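Local coordinates for protein sesquisabinene B synthase 2 (Santalum album, PDB 6A2A) that probably cyclises farnesyl diphosphate to the sesquiterpene sesquisabinene B, using magnesium or manganese ions as cofactors, at residues Pro35-Trp39 against Arg279-Gln284; Lys81-Ile85 against Ala104-Val108; Lys147-Phe152 against Ile179-Ala183; Leu445-Val449 against Phe517-Leu522. Numbering follows the deposited sequence.

Contact 1. Residues Pro35-Trp39 against Arg279-Gln284; sequences PPNLW and RNGLIQ
Two asparagines, Asn37 and Asn280, join the N-terminal strip Pro35-Trp39 to the start of a helix at Arg279-Gln284, with their CA atoms 5.3 Å apart. The strip is irregular and mostly extended, with a cis peptide before Pro35 and helical backbone angles at Leu38. Asn280, with positive phi (62°), is the N-cap residue of the helix that starts at Gly281. Both asparagines adopt m at chi1, with chi2 of -48° for Asn37 and -41° for Asn280, so each amide carbonyl meets a backbone NH across the gap: Asn280 N donates to Asn37 OD1 (3.1 Å) and Leu38 N to Asn280 OD1 (2.7 Å). The t, t start of Arg279 brings its CD to 3.8 Å from Pro35 CB, and chi3 at p then turns the guanidinium end. One water donates to Pro36 O (2.9 Å) and accepts from Asn280 ND2 (3.0 Å) and, weakly, from Arg279 NH2 (2.6 Å). Deeper in, Ile283 (t, p) receives Leu38 (m, t) at CG2-CD1 3.9 Å, while its CG1 lies 3.8 Å from CZ3 at the edge of the Trp39 ring. Trp39 ends the RRX8W motif of many Tpsb-type synthases, whose N-terminal strip folds back over the C-terminal domain. Helix 546-558 covers Leu38 and Trp39 and supplies Glu546 as salt-bridge partner of Arg279, whereas helix 239-270 packs against Leu282 and Ile283.

Contact 2. Residues Lys81-Ile85 against Ala104-Val108; sequences KLEFI and AVVMV
A buried lysine lies in this otherwise apolar interface: Lys81 bends through t, p, p, p so that its methylene chain packs against the opposite helix, CD 4.0 Å from Ala104 CB, while NZ is bonded to the backbone oxygens of Gln74 and Ile72. The motif is an antiparallel helical hairpin within the all-helical N-terminal domain. Segments 81-85 and 104-108 are regular alpha-helix throughout; their axes approach to 10.3 Å at a signed crossing angle of -157°, and the closest CA pairs are Lys81-Ala104 (7.5 Å) and Leu82-Val105 (7.3 Å). No hydrogen bond crosses the interface. The small Ala104 leaves room for Ile85 (p, t), whose CG2 is 4.1 Å from Ala104 CB. Helix 121-133 places Ile130 against both Ile85 and Val105, and Trp116 touches Leu82 and Val108. At that end Leu82 (m, t) meets Val108 (t), with CD2 3.9 Å from CG1.

Contact 3. Residues Lys147-Phe152 against Ile179-Ala183; sequences KDTDGF and ILDEA
Phe152 has the largest area buried here, its ring reaching from a short beta hairpin to the helix segment Ile179-Ala183. With chi1 at -87° and chi2 at -85°, the ring brings CZ to 3.8 Å from Ala183 CB and 4.0 Å from Ile179 CG2; at its edge, CE2 lies 3.8 Å from Ile179 O. The closest CA atoms, those of Phe152 and Ala183, are 7.3 Å apart, and Phe186, further along the helix, meets the same ring with the planes about 25° apart. Phe152 lies on the second strand of a beta hairpin with a two-residue loop, strands 147-148 and 151-152 being paired through Asp148 N to Gly151 O (2.8 Å) and Gly151 N to Asp148 O (3.1 Å) around a type I turn from Asp148 to Gly151. Asp148 OD1 accepts from Asp150 N (2.8 Å), an Asx turn, and the backbone angles of Gly151 (128°/-156°) call for glycine. This hairpin is a small beta element in the otherwise helical N-terminal domain. Lys147, the second large contributor, runs m, t, p, t: its CD rests 4.0 Å from Ile179 CG2, and its NZ forms a salt bridge of 2.9 Å to OE1 of Glu182 (m, t).

Contact 4. Residues Leu445-Val449 against Phe517-Leu522; sequences LPLFV and FAEPFL
Two helix beginnings face each other in the alpha-helical C-terminal domain of the class I terpene synthase fold, each with a proline just before it. Leu445 leaves the preceding helix with positive phi (62°), Pro446 is the N-cap residue, and the helix starts at Leu447; on the other side Phe517-Pro520 is non-helical, with a cis peptide before Pro520, and the helix starts at Phe521. The closest CA atoms are those of Phe448 and Leu522, 8.9 Å apart. No hydrogen bond crosses; the bonding is local, with Leu522 N to Ala518 O (3.1 Å) on one side and a weak Val449 N to Pro446 O (2.9 Å) on the other.

Contacts between aromatic rings come first. Phe517 (m, chi2 -57°) projects toward the opposite segment and meets Phe448 (t, chi2 50°) at CD2-CD2 3.9 Å, while outside the pair Leu507 and Cys510 of helix 489-510 touch Phe448.

Aliphatic groups meet the rings elsewhere. Pro446 CG sits 3.8 Å from CZ at the edge of Phe517, and Val449 (t) uses CG2 twice, 4.1 Å from Phe517 CE2 and 4.0 Å from CE2 at the edge of Phe521 (t, chi2 72°). Val442 of helix 436-443 touches both of these rings. Leu522 (m, t) completes the set, its CD2 3.7 Å from Phe448 CE2, while Phe448 CZ lies 3.7 Å from Leu522 O.

None of the four contacts touches another. Contacts 2 and 3 both fall in the N-terminal domain, in series along the chain with centres 27 Å apart, and both are nested within the loop closed by contact 1. That contact brings residues 35-39 back to helix 281-292, linking the N-terminal part of the modelled chain to the metal-binding domain across 239 intervening residues. Contact 4 follows later in the chain, between helices 447-462 and 521-535; its centre lies 31 Å from that of contact 1, on the opposite side of the chain's centre. Contacts 1 and 3 are farthest apart, at 47 Å between centres. Contacts 2 and 3 thus join elements near in sequence, whereas contact 4 joins segments 68 residues apart.

Contact 1. Residues Pro35-Trp39 against Arg279-Gln284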
loop_
_atom_site.group_PDB
_atom_site.type_symbol
_atom_site.label_atom_id
_atom_site.label_comp_id
_atom_site.label_asym_id
_atom_site.label_seq_id
_atom_site.Cartn_x
_atom_site.Cartn_y
_atom_site.Cartn_z
ATOM N N PRO A 35 -18.623 2.852 -15.424
ATOM C CA PRO A 35 -18.509 4.126 -16.140
ATOM C C PRO A 35 -17.160 4.816 -15.877
ATOM O O PRO A 35 -16.577 4.567 -14.838
ATOM C CB PRO A 35 -19.642 4.987 -15.569
ATOM C CG PRO A 35 -20.633 4.014 -14.985
ATOM C CD PRO A 35 -19.862 2.753 -14.655
ATOM N N PRO A 36 -16.684 5.631 -16.782
ATOM C CA PRO A 36 -15.368 6.195 -16.561
ATOM C C PRO A 36 -15.263 7.224 -15.455
ATOM O O PRO A 36 -16.124 7.994 -15.220
ATOM C CB PRO A 36 -15.068 6.832 -17.904
ATOM C CG PRO A 36 -16.368 7.224 -18.409
ATOM C CD PRO A 36 -17.327 6.196 -17.961
ATOM N N ASN A 37 -14.137 7.242 -14.788
ATOM C CA ASN A 37 -13.929 8.228 -13.764
ATOM C C ASN A 37 -13.353 9.481 -14.398
ATOM O O ASN A 37 -13.032 9.506 -15.548
ATOM C CB ASN A 37 -13.006 7.685 -12.692
ATOM C CG ASN A 37 -13.613 6.521 -11.951
ATOM O OD1 ASN A 37 -14.729 6.585 -11.523
ATOM N ND2 ASN A 37 -12.879 5.469 -11.824
ATOM N N LEU A 38 -13.134 10.505 -13.608
ATOM C CA LEU A 38 -12.619 11.764 -14.118
ATOM C C LEU A 38 -11.303 11.624 -14.845
ATOM O O LEU A 38 -11.089 12.266 -15.832
ATOM C CB LEU A 38 -12.487 12.772 -12.993
ATOM C CG LEU A 38 -13.793 13.187 -12.337
ATOM C CD1 LEU A 38 -13.493 14.043 -11.142
ATOM C CD2 LEU A 38 -14.669 13.945 -13.314
ATOM N N TRP A 39 -10.424 10.800 -14.300
ATOM C CA TRP A 39 -9.156 10.453 -14.873
ATOM C C TRP A 39 -8.983 8.956 -14.668
ATOM O O TRP A 39 -9.427 8.428 -13.730
ATOM C CB TRP A 39 -8.034 11.189 -14.193
ATOM C CG TRP A 39 -8.096 12.619 -14.389
ATOM C CD1 TRP A 39 -7.661 13.292 -15.438
ATOM C CD2 TRP A 39 -8.648 13.574 -13.491
ATOM N NE1 TRP A 39 -7.898 14.616 -15.282
ATOM C CE2 TRP A 39 -8.511 14.813 -14.083
ATOM C CE3 TRP A 39 -9.239 13.493 -12.247
ATOM C CZ2 TRP A 39 -8.952 15.956 -13.486
ATOM C CZ3 TRP A 39 -9.671 14.609 -11.660
ATOM C CH2 TRP A 39 -9.525 15.831 -12.260
ATOM N N ARG A 279 -18.744 5.978 -8.315
ATOM C CA ARG A 279 -17.994 6.672 -9.383
ATOM C C ARG A 279 -17.308 7.932 -8.831
ATOM O O ARG A 279 -17.912 8.745 -8.120
ATOM C CB ARG A 279 -18.919 7.082 -10.532
ATOM C CG ARG A 279 -18.176 7.459 -11.805
ATOM C CD ARG A 279 -19.098 7.668 -12.984
ATOM N NE ARG A 279 -20.118 8.683 -12.750
ATOM C CZ ARG A 279 -20.105 9.928 -13.241
ATOM N NH1 ARG A 279 -21.174 10.697 -13.097
ATOM N NH2 ARG A 279 -19.031 10.406 -13.855
ATOM N N ASN A 280 -16.031 8.032 -9.130
ATOM C CA ASN A 280 -15.189 9.122 -8.682
ATOM C C ASN A 280 -15.031 9.251 -7.166
ATOM O O ASN A 280 -14.580 10.235 -6.696
ATOM C CB ASN A 280 -15.643 10.436 -9.275
ATOM C CG ASN A 280 -15.455 10.492 -10.773
ATOM O OD1 ASN A 280 -14.482 10.055 -11.287
ATOM N ND2 ASN A 280 -16.407 11.021 -11.446
ATOM N N GLY A 281 -15.393 8.231 -6.422
ATOM C CA GLY A 281 -15.280 8.276 -4.990
ATOM C C GLY A 281 -13.898 8.605 -4.455
ATOM O O GLY A 281 -13.741 9.407 -3.603
ATOM N N LEU A 282 -12.905 7.951 -4.995
ATOM C CA LEU A 282 -11.555 8.149 -4.535
ATOM C C LEU A 282 -11.031 9.527 -4.889
ATOM O O LEU A 282 -10.522 10.224 -4.073
ATOM C CB LEU A 282 -10.650 7.088 -5.111
ATOM C CG LEU A 282 -9.204 6.993 -4.656
ATOM C CD1 LEU A 282 -8.378 7.973 -5.410
ATOM C CD2 LEU A 282 -8.956 7.137 -3.184
ATOM N N ILE A 283 -11.166 9.889 -6.145
ATOM C CA ILE A 283 -10.657 11.165 -6.584
ATOM C C ILE A 283 -11.351 12.337 -5.896
ATOM O O ILE A 283 -10.728 13.244 -5.478
ATOM C CB ILE A 283 -10.587 11.300 -8.114
ATOM C CG1 ILE A 283 -9.940 12.594 -8.490
ATOM C CG2 ILE A 283 -11.918 11.370 -8.768
ATOM C CD1 ILE A 283 -8.473 12.599 -8.230
ATOM N N GLN A 284 -12.647 12.264 -5.754
ATOM C CA GLN A 284 -13.366 13.307 -5.099
ATOM C C GLN A 284 -12.986 13.415 -3.618
ATOM O O GLN A 284 -12.844 14.486 -3.117
ATOM C CB GLN A 284 -14.857 13.164 -5.336
ATOM C CG GLN A 284 -15.103 13.396 -6.813
ATOM C CD GLN A 284 -16.512 13.641 -7.277
ATOM O OE1 GLN A 284 -16.697 14.374 -8.205
ATOM N NE2 GLN A 284 -17.476 12.984 -6.692
HETATM O O HOH W 1 -16.489 10.760 -14.404
#

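Contact 2. Residues Lys81-Ile85 against Ala104-Val108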
loop_
_atom_site.group_PDB
_atom_site.type_symbol
_atom_site.label_atom_id
_atom_site.label_comp_id
_atom_site.label_asym_id
_atom_site.label_seq_id
_atom_site.Cartn_x
_atom_site.Cartn_y
_atom_site.Cartn_z
ATOM N N LYS A 81 2.332 46.752 4.396
ATOM C CA LYS A 81 2.742 45.486 4.968
ATOM C C LYS A 81 1.506 44.579 5.138
ATOM O O LYS A 81 1.617 43.405 4.867
ATOM C CB LYS A 81 3.471 45.717 6.302
ATOM C CG LYS A 81 3.996 44.468 7.007
ATOM C CD LYS A 81 4.898 43.558 6.164
ATOM C CE LYS A 81 6.219 44.163 5.729
ATOM N NZ LYS A 81 7.185 44.241 6.841
ATOM N N LEU A 82 0.375 45.102 5.555
ATOM C CA LEU A 82 -0.818 44.199 5.721
ATOM C C LEU A 82 -1.203 43.653 4.340
ATOM O O LEU A 82 -1.563 42.502 4.182
ATOM C CB LEU A 82 -1.991 44.946 6.325
ATOM C CG LEU A 82 -1.909 45.309 7.811
ATOM C CD1 LEU A 82 -3.173 45.956 8.245
ATOM C CD2 LEU A 82 -1.609 44.123 8.716
ATOM N N GLU A 83 -1.143 44.508 3.324
ATOM C CA GLU A 83 -1.518 44.095 2.001
ATOM C C GLU A 83 -0.563 43.003 1.521
ATOM O O GLU A 83 -1.020 42.025 0.895
ATOM C CB GLU A 83 -1.576 45.322 1.059
ATOM C CG GLU A 83 -2.798 46.156 1.213
ATOM C CD GLU A 83 -2.730 47.491 0.462
ATOM O OE1 GLU A 83 -1.617 47.825 -0.024
ATOM O OE2 GLU A 83 -3.753 48.174 0.372
ATOM N N PHE A 84 0.737 43.071 1.839
ATOM C CA PHE A 84 1.673 42.144 1.386
ATOM C C PHE A 84 1.445 40.782 2.070
ATOM O O PHE A 84 1.476 39.745 1.383
ATOM C CB PHE A 84 3.088 42.628 1.696
ATOM C CG PHE A 84 4.178 41.876 1.003
ATOM C CD1 PHE A 84 4.460 42.117 -0.327
ATOM C CD2 PHE A 84 4.936 40.925 1.670
ATOM C CE1 PHE A 84 5.456 41.423 -0.980
ATOM C CE2 PHE A 84 5.932 40.232 1.006
ATOM C CZ PHE A 84 6.196 40.489 -0.319
ATOM N N ILE A 85 1.242 40.792 3.383
ATOM C CA ILE A 85 1.045 39.488 4.089
ATOM C C ILE A 85 -0.343 38.906 3.749
ATOM O O ILE A 85 -0.494 37.667 3.780
ATOM C CB ILE A 85 1.277 39.625 5.609
ATOM C CG1 ILE A 85 0.338 40.634 6.255
ATOM C CG2 ILE A 85 2.736 39.942 5.913
ATOM C CD1 ILE A 85 0.209 40.490 7.747
ATOM N N ALA A 104 5.160 40.176 11.578
ATOM C CA ALA A 104 4.707 41.365 10.864
ATOM C C ALA A 104 3.380 41.866 11.420
ATOM O O ALA A 104 3.230 43.053 11.611
ATOM C CB ALA A 104 4.651 41.111 9.362
ATOM N N VAL A 105 2.407 40.975 11.692
ATOM C CA VAL A 105 1.093 41.376 12.145
ATOM C C VAL A 105 1.174 42.027 13.526
ATOM O O VAL A 105 0.483 43.012 13.801
ATOM C CB VAL A 105 0.153 40.155 12.177
ATOM C CG1 VAL A 105 -1.100 40.391 13.001
ATOM C CG2 VAL A 105 -0.180 39.774 10.756
ATOM N N VAL A 106 1.972 41.427 14.378
ATOM C CA VAL A 106 2.176 41.960 15.749
ATOM C C VAL A 106 2.746 43.393 15.661
ATOM O O VAL A 106 2.184 44.325 16.248
ATOM C CB VAL A 106 3.104 41.036 16.562
ATOM C CG1 VAL A 106 3.527 41.687 17.873
ATOM C CG2 VAL A 106 2.459 39.680 16.840
ATOM N N MET A 107 3.825 43.528 14.932
ATOM C CA MET A 107 4.436 44.876 14.586
ATOM C C MET A 107 3.350 45.872 14.173
ATOM O O MET A 107 3.186 46.950 14.790
ATOM C CB MET A 107 5.438 44.746 13.438
ATOM C CG MET A 107 6.870 44.448 13.872
ATOM S SD MET A 107 7.909 45.930 13.980
ATOM C CE MET A 107 8.725 45.645 15.553
ATOM N N VAL A 108 2.531 45.533 13.166
ATOM C CA VAL A 108 1.487 46.438 12.781
ATOM C C VAL A 108 0.552 46.683 13.975
ATOM O O VAL A 108 0.004 47.803 14.113
ATOM C CB VAL A 108 0.725 45.972 11.514
ATOM C CG1 VAL A 108 -0.453 46.847 11.194
ATOM C CG2 VAL A 108 1.637 45.894 10.314
#

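Contact 3. Residues Lys147-Phe152 against Ile179-Ala183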
loop_
_atom_site.group_PDB
_atom_site.type_symbol
_atom_site.label_atom_id
_atom_site.label_comp_id
_atom_site.label_asym_id
_atom_site.label_seq_id
_atom_site.Cartn_x
_atom_site.Cartn_y
_atom_site.Cartn_z
ATOM N N LYS A 147 -20.729 54.948 9.494
ATOM C CA LYS A 147 -22.148 54.985 9.451
ATOM C C LYS A 147 -22.662 56.328 9.930
ATOM O O LYS A 147 -21.972 57.051 10.552
ATOM C CB LYS A 147 -22.785 53.925 10.335
ATOM C CG LYS A 147 -22.098 52.586 10.394
ATOM C CD LYS A 147 -22.427 51.810 11.654
ATOM C CE LYS A 147 -23.891 51.509 11.738
ATOM N NZ LYS A 147 -24.328 51.172 13.095
ATOM N N ASP A 148 -23.893 56.589 9.588
ATOM C CA ASP A 148 -24.662 57.711 10.063
ATOM C C ASP A 148 -25.910 57.151 10.751
ATOM O O ASP A 148 -26.038 55.972 10.953
ATOM C CB ASP A 148 -25.037 58.668 8.944
ATOM C CG ASP A 148 -25.872 58.043 7.875
ATOM O OD1 ASP A 148 -26.818 57.310 8.122
ATOM O OD2 ASP A 148 -25.597 58.371 6.740
ATOM N N THR A 149 -26.828 58.014 11.118
ATOM C CA THR A 149 -28.014 57.579 11.794
ATOM C C THR A 149 -28.826 56.483 11.106
ATOM O O THR A 149 -29.413 55.667 11.768
ATOM C CB THR A 149 -28.869 58.788 12.202
ATOM O OG1 THR A 149 -28.051 59.684 12.938
ATOM C CG2 THR A 149 -29.996 58.371 13.028
ATOM N N ASP A 150 -28.863 56.453 9.788
ATOM C CA ASP A 150 -29.573 55.413 9.099
ATOM C C ASP A 150 -28.776 54.145 8.707
ATOM O O ASP A 150 -29.335 53.244 8.163
ATOM C CB ASP A 150 -30.227 55.989 7.872
ATOM C CG ASP A 150 -31.295 56.983 8.211
ATOM O OD1 ASP A 150 -31.721 57.029 9.362
ATOM O OD2 ASP A 150 -31.716 57.697 7.309
ATOM N N GLY A 151 -27.493 54.102 9.008
ATOM C CA GLY A 151 -26.663 52.946 8.655
ATOM C C GLY A 151 -25.407 53.363 7.913
ATOM O O GLY A 151 -24.904 54.485 8.057
ATOM N N PHE A 152 -24.848 52.440 7.132
ATOM C CA PHE A 152 -23.599 52.736 6.496
ATOM C C PHE A 152 -23.859 53.870 5.485
ATOM O O PHE A 152 -24.915 53.952 4.952
ATOM C CB PHE A 152 -23.033 51.481 5.818
ATOM C CG PHE A 152 -22.211 50.650 6.761
ATOM C CD1 PHE A 152 -20.878 50.935 6.971
ATOM C CD2 PHE A 152 -22.798 49.632 7.493
ATOM C CE1 PHE A 152 -20.135 50.236 7.895
ATOM C CE2 PHE A 152 -22.049 48.943 8.424
ATOM C CZ PHE A 152 -20.738 49.230 8.619
ATOM N N ILE A 179 -22.841 45.385 14.021
ATOM C CA ILE A 179 -22.307 46.334 13.016
ATOM C C ILE A 179 -21.666 45.525 11.889
ATOM O O ILE A 179 -21.760 45.909 10.718
ATOM C CB ILE A 179 -21.337 47.358 13.607
ATOM C CG1 ILE A 179 -22.035 48.214 14.662
ATOM C CG2 ILE A 179 -20.781 48.248 12.502
ATOM C CD1 ILE A 179 -21.065 48.937 15.517
ATOM N N LEU A 180 -21.154 44.344 12.237
ATOM C CA LEU A 180 -20.564 43.516 11.183
ATOM C C LEU A 180 -21.656 42.849 10.348
ATOM O O LEU A 180 -21.435 42.666 9.140
ATOM C CB LEU A 180 -19.591 42.521 11.792
ATOM C CG LEU A 180 -18.572 43.145 12.738
ATOM C CD1 LEU A 180 -17.671 42.126 13.385
ATOM C CD2 LEU A 180 -17.730 44.148 11.966
ATOM N N ASP A 181 -22.807 42.509 10.936
ATOM C CA ASP A 181 -23.930 42.026 10.151
ATOM C C ASP A 181 -24.453 43.105 9.195
ATOM O O ASP A 181 -24.833 42.841 8.059
ATOM C CB ASP A 181 -25.114 41.678 11.022
ATOM C CG ASP A 181 -24.842 40.470 11.904
ATOM O OD1 ASP A 181 -24.367 39.467 11.354
ATOM O OD2 ASP A 181 -25.085 40.548 13.138
ATOM N N GLU A 182 -24.507 44.334 9.708
ATOM C CA GLU A 182 -24.943 45.477 8.875
ATOM C C GLU A 182 -23.926 45.674 7.719
ATOM O O GLU A 182 -24.344 46.008 6.571
ATOM C CB GLU A 182 -24.983 46.763 9.701
ATOM C CG GLU A 182 -26.222 46.936 10.576
ATOM C CD GLU A 182 -26.101 47.907 11.765
ATOM O OE1 GLU A 182 -25.059 48.589 11.921
ATOM O OE2 GLU A 182 -27.046 47.937 12.580
ATOM N N ALA A 183 -22.638 45.562 8.027
ATOM C CA ALA A 183 -21.554 45.730 7.045
ATOM C C ALA A 183 -21.705 44.694 5.938
ATOM O O ALA A 183 -21.606 44.982 4.732
ATOM C CB ALA A 183 -20.225 45.586 7.706
#

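Contact 4. Residues Leu445-Val449 against Phe517-Leu522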
loop_
_atom_site.group_PDB
_atom_site.type_symbol
_atom_site.label_atom_id
_atom_site.label_comp_id
_atom_site.label_asym_id
_atom_site.label_seq_id
_atom_site.Cartn_x
_atom_site.Cartn_y
_atom_site.Cartn_z
ATOM N N LEU A 445 -18.231 15.986 20.989
ATOM C CA LEU A 445 -18.639 17.152 20.230
ATOM C C LEU A 445 -18.656 18.410 21.120
ATOM O O LEU A 445 -19.683 19.028 21.386
ATOM C CB LEU A 445 -19.986 16.898 19.550
ATOM C CG LEU A 445 -20.008 15.830 18.436
ATOM C CD1 LEU A 445 -21.098 16.111 17.447
ATOM C CD2 LEU A 445 -18.671 15.696 17.704
ATOM N N PRO A 446 -17.493 18.843 21.507
ATOM C CA PRO A 446 -17.323 20.188 22.073
ATOM C C PRO A 446 -17.812 21.226 21.054
ATOM O O PRO A 446 -17.874 20.893 19.850
ATOM C CB PRO A 446 -15.843 20.326 22.373
ATOM C CG PRO A 446 -15.216 19.257 21.577
ATOM C CD PRO A 446 -16.211 18.170 21.370
ATOM N N LEU A 447 -18.287 22.377 21.530
ATOM C CA LEU A 447 -18.892 23.373 20.611
ATOM C C LEU A 447 -18.100 23.547 19.298
ATOM O O LEU A 447 -18.738 23.587 18.235
ATOM C CB LEU A 447 -18.977 24.707 21.350
ATOM C CG LEU A 447 -19.543 25.892 20.559
ATOM C CD1 LEU A 447 -20.968 25.635 20.134
ATOM C CD2 LEU A 447 -19.464 27.147 21.418
ATOM N N PHE A 448 -16.801 23.688 19.366
ATOM C CA PHE A 448 -15.939 23.924 18.180
ATOM C C PHE A 448 -16.166 22.842 17.126
ATOM O O PHE A 448 -16.296 23.136 15.968
ATOM C CB PHE A 448 -14.477 23.875 18.597
ATOM C CG PHE A 448 -13.470 24.253 17.548
ATOM C CD1 PHE A 448 -13.604 25.414 16.816
ATOM C CD2 PHE A 448 -12.356 23.467 17.336
ATOM C CE1 PHE A 448 -12.659 25.764 15.873
ATOM C CE2 PHE A 448 -11.415 23.819 16.395
ATOM C CZ PHE A 448 -11.577 24.965 15.668
ATOM N N VAL A 449 -16.166 21.613 17.563
ATOM C CA VAL A 449 -16.326 20.463 16.637
ATOM C C VAL A 449 -17.784 20.365 16.193
ATOM O O VAL A 449 -18.023 20.114 15.039
ATOM C CB VAL A 449 -15.841 19.182 17.322
ATOM C CG1 VAL A 449 -15.965 17.993 16.406
ATOM C CG2 VAL A 449 -14.429 19.357 17.824
ATOM N N PHE A 517 -7.704 22.543 22.255
ATOM C CA PHE A 517 -7.216 22.186 20.926
ATOM C C PHE A 517 -6.009 23.027 20.506
ATOM O O PHE A 517 -5.834 24.154 20.953
ATOM C CB PHE A 517 -8.388 22.304 19.952
ATOM C CG PHE A 517 -9.493 21.323 20.225
ATOM C CD1 PHE A 517 -9.203 19.972 20.233
ATOM C CD2 PHE A 517 -10.794 21.739 20.429
ATOM C CE1 PHE A 517 -10.208 19.053 20.451
ATOM C CE2 PHE A 517 -11.809 20.810 20.617
ATOM C CZ PHE A 517 -11.500 19.477 20.686
ATOM N N ALA A 518 -5.191 22.432 19.666
ATOM C CA ALA A 518 -4.001 23.042 19.094
ATOM C C ALA A 518 -3.977 22.791 17.592
ATOM O O ALA A 518 -4.708 21.944 17.076
ATOM C CB ALA A 518 -2.762 22.448 19.697
ATOM N N GLU A 519 -3.045 23.442 16.938
ATOM C CA GLU A 519 -2.682 23.040 15.557
ATOM C C GLU A 519 -2.118 21.620 15.542
ATOM O O GLU A 519 -1.413 21.217 16.462
ATOM C CB GLU A 519 -1.669 24.027 14.973
ATOM C CG GLU A 519 -2.236 25.437 14.852
ATOM C CD GLU A 519 -3.342 25.640 13.837
ATOM O OE1 GLU A 519 -3.714 24.645 13.139
ATOM O OE2 GLU A 519 -3.887 26.753 13.779
ATOM N N PRO A 520 -2.382 20.845 14.493
ATOM C CA PRO A 520 -3.111 21.245 13.294
ATOM C C PRO A 520 -4.628 20.987 13.311
ATOM O O PRO A 520 -5.346 21.400 12.390
ATOM C CB PRO A 520 -2.517 20.363 12.197
ATOM C CG PRO A 520 -2.130 19.115 12.940
ATOM C CD PRO A 520 -1.642 19.613 14.287
ATOM N N PHE A 521 -5.142 20.408 14.375
ATOM C CA PHE A 521 -6.591 20.162 14.524
ATOM C C PHE A 521 -7.433 21.442 14.473
ATOM O O PHE A 521 -8.468 21.417 13.863
ATOM C CB PHE A 521 -6.902 19.386 15.808
ATOM C CG PHE A 521 -8.348 18.973 15.886
ATOM C CD1 PHE A 521 -8.838 17.968 15.076
ATOM C CD2 PHE A 521 -9.221 19.610 16.730
ATOM C CE1 PHE A 521 -10.171 17.589 15.143
ATOM C CE2 PHE A 521 -10.546 19.219 16.825
ATOM C CZ PHE A 521 -11.027 18.222 16.004
ATOM N N LEU A 522 -6.967 22.589 15.010
ATOM C CA LEU A 522 -7.724 23.796 14.879
ATOM C C LEU A 522 -7.962 24.139 13.402
ATOM O O LEU A 522 -9.046 24.546 13.026
ATOM C CB LEU A 522 -6.917 24.927 15.522
ATOM C CG LEU A 522 -6.806 24.873 17.031
ATOM C CD1 LEU A 522 -5.791 25.932 17.472
ATOM C CD2 LEU A 522 -8.148 25.072 17.704
#